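N-methyltransferase (Streptoalloteichus sp. ATCC 53650, PDB 5BSZ) probably transfers a methyl group from S-adenosylmethionine to the amino nitrogen of a deoxysugar that becomes part of kedarcidin. Local coordinates at residues 209-212 / 213-217; 33-36 / 37-41. All coordinates share one frame; numbering follows the deposited sequence.

Contact 1: residues 209-212 / 213-217; sequences TLFP and AEDYL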
loop_
_atom_site.group_PDB
_atom_site.type_symbol
_atom_site.label_atom_id
_atom_site.label_comp_id
_atom_site.label_asym_id
_atom_site.label_seq_id
_atom_site.Cartn_x
_atom_site.Cartn_y
_atom_site.Cartn_z
ATOM N N THR A 209 0.135 3.705 26.542
ATOM C CA THR A 209 0.823 4.645 27.429
ATOM C C THR A 209 1.784 3.911 28.380
ATOM O O THR A 209 1.443 2.872 28.916
ATOM C CB THR A 209 -0.196 5.424 28.240
ATOM O OG1 THR A 209 -1.081 5.978 27.306
ATOM C CG2 THR A 209 0.467 6.522 29.086
ATOM N N LEU A 210 2.976 4.466 28.602
ATOM C CA LEU A 210 3.907 3.991 29.572
ATOM C C LEU A 210 3.700 4.712 30.904
ATOM O O LEU A 210 4.078 5.894 31.041
ATOM C CB LEU A 210 5.339 4.190 29.040
ATOM C CG LEU A 210 5.654 3.548 27.685
ATOM C CD1 LEU A 210 6.970 4.063 27.078
ATOM C CD2 LEU A 210 5.673 2.047 27.861
ATOM N N PHE A 211 2.985 4.073 31.832
ATOM C CA PHE A 211 2.730 4.700 33.138
ATOM C C PHE A 211 3.727 4.223 34.158
ATOM O O PHE A 211 4.024 3.022 34.235
ATOM C CB PHE A 211 1.341 4.373 33.692
ATOM C CG PHE A 211 0.203 4.874 32.880
ATOM C CD1 PHE A 211 -0.546 4.012 32.121
ATOM C CD2 PHE A 211 -0.186 6.203 32.946
ATOM C CE1 PHE A 211 -1.621 4.483 31.389
ATOM C CE2 PHE A 211 -1.263 6.672 32.245
ATOM C CZ PHE A 211 -2.018 5.804 31.471
ATOM N N PRO A 212 4.290 5.154 34.948
ATOM C CA PRO A 212 5.136 4.639 36.025
ATOM C C PRO A 212 4.317 3.916 37.096
ATOM O O PRO A 212 3.128 4.166 37.247
ATOM C CB PRO A 212 5.778 5.922 36.618
ATOM C CG PRO A 212 5.030 7.091 36.092
ATOM C CD PRO A 212 4.286 6.623 34.845
ATOM N N ALA A 213 4.964 3.065 37.864
ATOM C CA ALA A 213 4.344 2.351 38.990
ATOM C C ALA A 213 3.438 3.230 39.825
ATOM O O ALA A 213 2.343 2.785 40.170
ATOM C CB ALA A 213 5.436 1.696 39.858
ATOM N N GLU A 214 3.842 4.476 40.129
ATOM C CA GLU A 214 3.075 5.320 41.067
ATOM C C GLU A 214 1.681 5.582 40.534
ATOM O O GLU A 214 0.749 5.840 41.322
ATOM C CB GLU A 214 3.600 6.763 41.254
ATOM C CG GLU A 214 5.077 7.049 41.344
ATOM C CD GLU A 214 5.840 6.921 40.038
ATOM O OE1 GLU A 214 6.116 7.908 39.299
ATOM O OE2 GLU A 214 6.284 5.780 39.871
ATOM N N ASP A 215 1.575 5.707 39.204
ATOM C CA ASP A 215 0.297 6.105 38.595
ATOM C C ASP A 215 -0.723 4.968 38.760
ATOM O O ASP A 215 -1.925 5.206 38.928
ATOM C CB ASP A 215 0.467 6.371 37.101
ATOM C CG ASP A 215 1.060 7.736 36.815
ATOM O OD1 ASP A 215 1.415 8.382 37.823
ATOM O OD2 ASP A 215 1.101 8.158 35.630
ATOM N N TYR A 216 -0.239 3.733 38.686
ATOM C CA TYR A 216 -1.159 2.566 38.822
ATOM C C TYR A 216 -1.628 2.432 40.276
ATOM O O TYR A 216 -2.780 2.188 40.589
ATOM C CB TYR A 216 -0.391 1.310 38.454
ATOM C CG TYR A 216 -0.242 1.045 36.924
ATOM C CD1 TYR A 216 -1.311 0.576 36.162
ATOM C CD2 TYR A 216 0.972 1.237 36.266
ATOM C CE1 TYR A 216 -1.191 0.346 34.782
ATOM C CE2 TYR A 216 1.105 0.990 34.878
ATOM C CZ TYR A 216 0.015 0.522 34.157
ATOM O OH TYR A 216 0.138 0.260 32.832
ATOM N N LEU A 217 -0.678 2.590 41.191
ATOM C CA LEU A 217 -0.960 2.464 42.624
ATOM C C LEU A 217 -1.926 3.570 43.022
ATOM O O LEU A 217 -2.893 3.303 43.737
ATOM C CB LEU A 217 0.324 2.555 43.452
ATOM C CG LEU A 217 1.251 1.363 43.283
ATOM C CD1 LEU A 217 2.610 1.711 43.911
ATOM C CD2 LEU A 217 0.718 0.112 43.953
HETATM O O HOH W 1 1.945 1.370 31.327
#
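Phe211 and Tyr216, five residues apart where a strand gives way to helix 213-222, form a T-shaped aromatic pair: the edge of the phenylalanine is turned to the tyrosine face, with centroids 5.7 Å apart and planes at 79°. Phe211 CB also rests 3.6 Å from Tyr216 CE2. Tyr216 also stacks with Phe241 of strand 240-245.

Among the polar links, one water is the common node. It donates to Thr209 O and accepts from Phe211 N at 2.9 Å and from Tyr216 OH at 2.6 Å, while Trp149 N also bonds that hydroxyl. At the cap, Asp215 N reaches Pro212 O at 2.9 Å, from above the carbonyl plane, as the helix begins.

Two carboxylates lie against the apolar groups of the preceding residues. Asp215 OD2, bonded to Thr124 OG1, comes to the Phe211 ring edge, 3.6 Å from CD2. The Glu214 chain, bent at chi2 (73°), folds its carboxylate back to the Pro212 ring.

A leucine in place of Tyr216 would probably leave the water without its hydroxyl partner and the Phe211 edge without an aromatic face. The ring pair and the water together probably hold the start of the helix in place against the chain that leaves the strand.

Contact 2: residues 33-36 / 37-41; sequences EAEW and VRRVV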
loop_
_atom_site.group_PDB
_atom_site.type_symbol
_atom_site.label_atom_id
_atom_site.label_comp_id
_atom_site.label_asym_id
_atom_site.label_seq_id
_atom_site.Cartn_x
_atom_site.Cartn_y
_atom_site.Cartn_z
ATOM N N GLU A 33 -1.057 -17.272 32.960
ATOM C CA GLU A 33 -1.592 -15.951 33.292
ATOM C C GLU A 33 -2.913 -16.079 34.067
ATOM O O GLU A 33 -3.094 -15.374 35.052
ATOM C CB GLU A 33 -1.713 -15.072 32.039
ATOM C CG GLU A 33 -0.398 -14.794 31.304
ATOM C CD GLU A 33 -0.532 -14.016 29.998
ATOM O OE1 GLU A 33 -1.617 -14.028 29.381
ATOM O OE2 GLU A 33 0.485 -13.433 29.543
ATOM N N ALA A 34 -3.807 -16.967 33.625
ATOM C CA ALA A 34 -5.015 -17.260 34.393
ATOM C C ALA A 34 -4.666 -17.680 35.819
ATOM O O ALA A 34 -5.307 -17.285 36.788
ATOM C CB ALA A 34 -5.839 -18.307 33.692
ATOM N N GLU A 35 -3.604 -18.467 35.943
ATOM C CA GLU A 35 -3.100 -18.871 37.250
ATOM C C GLU A 35 -2.664 -17.714 38.133
ATOM O O GLU A 35 -2.976 -17.699 39.359
ATOM C CB GLU A 35 -2.015 -19.959 37.067
ATOM C CG GLU A 35 -1.323 -20.457 38.329
ATOM C CD GLU A 35 -2.286 -20.957 39.384
ATOM O OE1 GLU A 35 -1.938 -20.816 40.587
ATOM O OE2 GLU A 35 -3.433 -21.363 39.045
ATOM N N TRP A 36 -1.939 -16.735 37.565
ATOM C CA TRP A 36 -1.671 -15.536 38.369
ATOM C C TRP A 36 -2.922 -14.970 39.016
ATOM O O TRP A 36 -2.945 -14.636 40.197
ATOM C CB TRP A 36 -1.073 -14.372 37.593
ATOM C CG TRP A 36 0.160 -14.649 36.812
ATOM C CD1 TRP A 36 1.104 -15.606 37.056
ATOM C CD2 TRP A 36 0.589 -13.938 35.639
ATOM N NE1 TRP A 36 2.082 -15.558 36.077
ATOM C CE2 TRP A 36 1.812 -14.522 35.221
ATOM C CE3 TRP A 36 0.069 -12.856 34.917
ATOM C CZ2 TRP A 36 2.516 -14.066 34.113
ATOM C CZ3 TRP A 36 0.783 -12.398 33.799
ATOM C CH2 TRP A 36 1.988 -12.996 33.424
ATOM N N VAL A 37 -3.957 -14.790 38.204
ATOM C CA VAL A 37 -5.189 -14.167 38.670
ATOM C C VAL A 37 -5.819 -15.045 39.774
ATOM O O VAL A 37 -6.139 -14.553 40.852
ATOM C CB VAL A 37 -6.210 -14.003 37.510
ATOM C CG1 VAL A 37 -7.538 -13.454 38.052
ATOM C CG2 VAL A 37 -5.654 -13.068 36.430
ATOM N N ARG A 38 -5.969 -16.333 39.504
ATOM C CA ARG A 38 -6.611 -17.265 40.437
ATOM C C ARG A 38 -5.930 -17.192 41.818
ATOM O O ARG A 38 -6.559 -17.046 42.873
ATOM C CB ARG A 38 -6.559 -18.702 39.886
ATOM C CG ARG A 38 -7.119 -19.754 40.865
ATOM C CD ARG A 38 -6.678 -21.183 40.544
ATOM N NE ARG A 38 -5.331 -21.349 41.065
ATOM C CZ ARG A 38 -5.047 -21.500 42.366
ATOM N NH1 ARG A 38 -6.010 -21.664 43.276
ATOM N NH2 ARG A 38 -3.773 -21.533 42.740
ATOM N N ARG A 39 -4.606 -17.243 41.778
ATOM C CA ARG A 39 -3.767 -17.312 42.969
ATOM C C ARG A 39 -3.857 -16.041 43.778
ATOM O O ARG A 39 -4.083 -16.086 44.994
ATOM C CB ARG A 39 -2.318 -17.598 42.558
ATOM C CG ARG A 39 -1.308 -17.737 43.676
ATOM C CD ARG A 39 0.116 -17.711 43.125
ATOM N NE ARG A 39 0.899 -16.754 43.900
ATOM C CZ ARG A 39 2.201 -16.841 44.137
ATOM N NH1 ARG A 39 2.790 -15.908 44.873
ATOM N NH2 ARG A 39 2.916 -17.835 43.630
ATOM N N VAL A 40 -3.672 -14.889 43.131
ATOM C CA VAL A 40 -3.698 -13.615 43.829
ATOM C C VAL A 40 -5.104 -13.339 44.425
ATOM O O VAL A 40 -5.261 -12.772 45.504
ATOM C CB VAL A 40 -3.306 -12.474 42.849
ATOM C CG1 VAL A 40 -3.687 -11.140 43.423
ATOM C CG2 VAL A 40 -1.814 -12.499 42.518
ATOM N N VAL A 41 -6.154 -13.694 43.689
ATOM C CA VAL A 41 -7.538 -13.556 44.170
ATOM C C VAL A 41 -7.830 -14.515 45.368
ATOM O O VAL A 41 -8.323 -14.081 46.401
ATOM C CB VAL A 41 -8.535 -13.824 43.017
ATOM C CG1 VAL A 41 -9.973 -13.979 43.538
ATOM C CG2 VAL A 41 -8.473 -12.653 42.021
#
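Val37 opens the second half of this run of helix 30-44, its N reaching back to Glu33 O in a weak hydrogen bond of 3.3 Å. Its CB lies 3.5 Å from Ala34 O, and its side chain packs on Leu65 of helix 60-65 and on Leu114.

Arg38 carries the main side-chain interaction. Its N takes Ala34 O at 3.0 Å, approaching nearly end-on to the carbonyl, while its guanidinium meets the carboxylate of Glu35, one helical turn back. The grip is side-on and bidentate: NE gives a 2.8 Å bond to Glu35 OE2 and NH2 a 2.9 Å bond to Glu35 OE1, each oxygen offering its syn lone pair. The two flat groups are nearly coplanar, 22° apart. Glu35 starts with CG anti to its N (chi1 177°) and bends at chi2, while Arg38 bends at chi3 (80°), which lays the ends side by side.

Arg39 N bonds Glu35 O, and its CB packs 3.3 Å from that same oxygen; its guanidinium leads off to a salt bridge with Asp232. Val40 continues the ladder, N to Trp36 O at 3.0 Å, with CG2 also close to this carbonyl, and its side chain touches Val242. Val41 N bonds Val37 O and its side chain turns to strand 143-146.

The chemistry divides the helix: valines meet the central sheet and neighbouring helix, whereas the i to i+3 glutamate-arginine pair probably offsets the two charges within one turn, and its two parallel bonds are likely to restrain rotation of both ends.

From the N terminus, contact 2 comes first, inside helix 30-44, and is complete before contact 1 begins at residue 209; the two are in series, neither nesting nor crossing. Neither closes a long loop: contact 2 joins successive helical turns, contact 1 the end of strand 198-209 to the start of helix 213-222. Their centres lie about 21 Å apart and the two contacts do not touch, yet both meet strand 240-245 of the mixed sheet of the Rossmann-like methyltransferase fold, one through Trp36 and Val40, the other through Ala213, Tyr216 and Leu217. Contact 1 thus couples the antiparallel four-stranded sheet to that domain, while Glu33, in contact 2, lies about 5 Å from bound S-adenosyl-L-homocysteine by its side chain, its carboxylate held by His61 and Lys28.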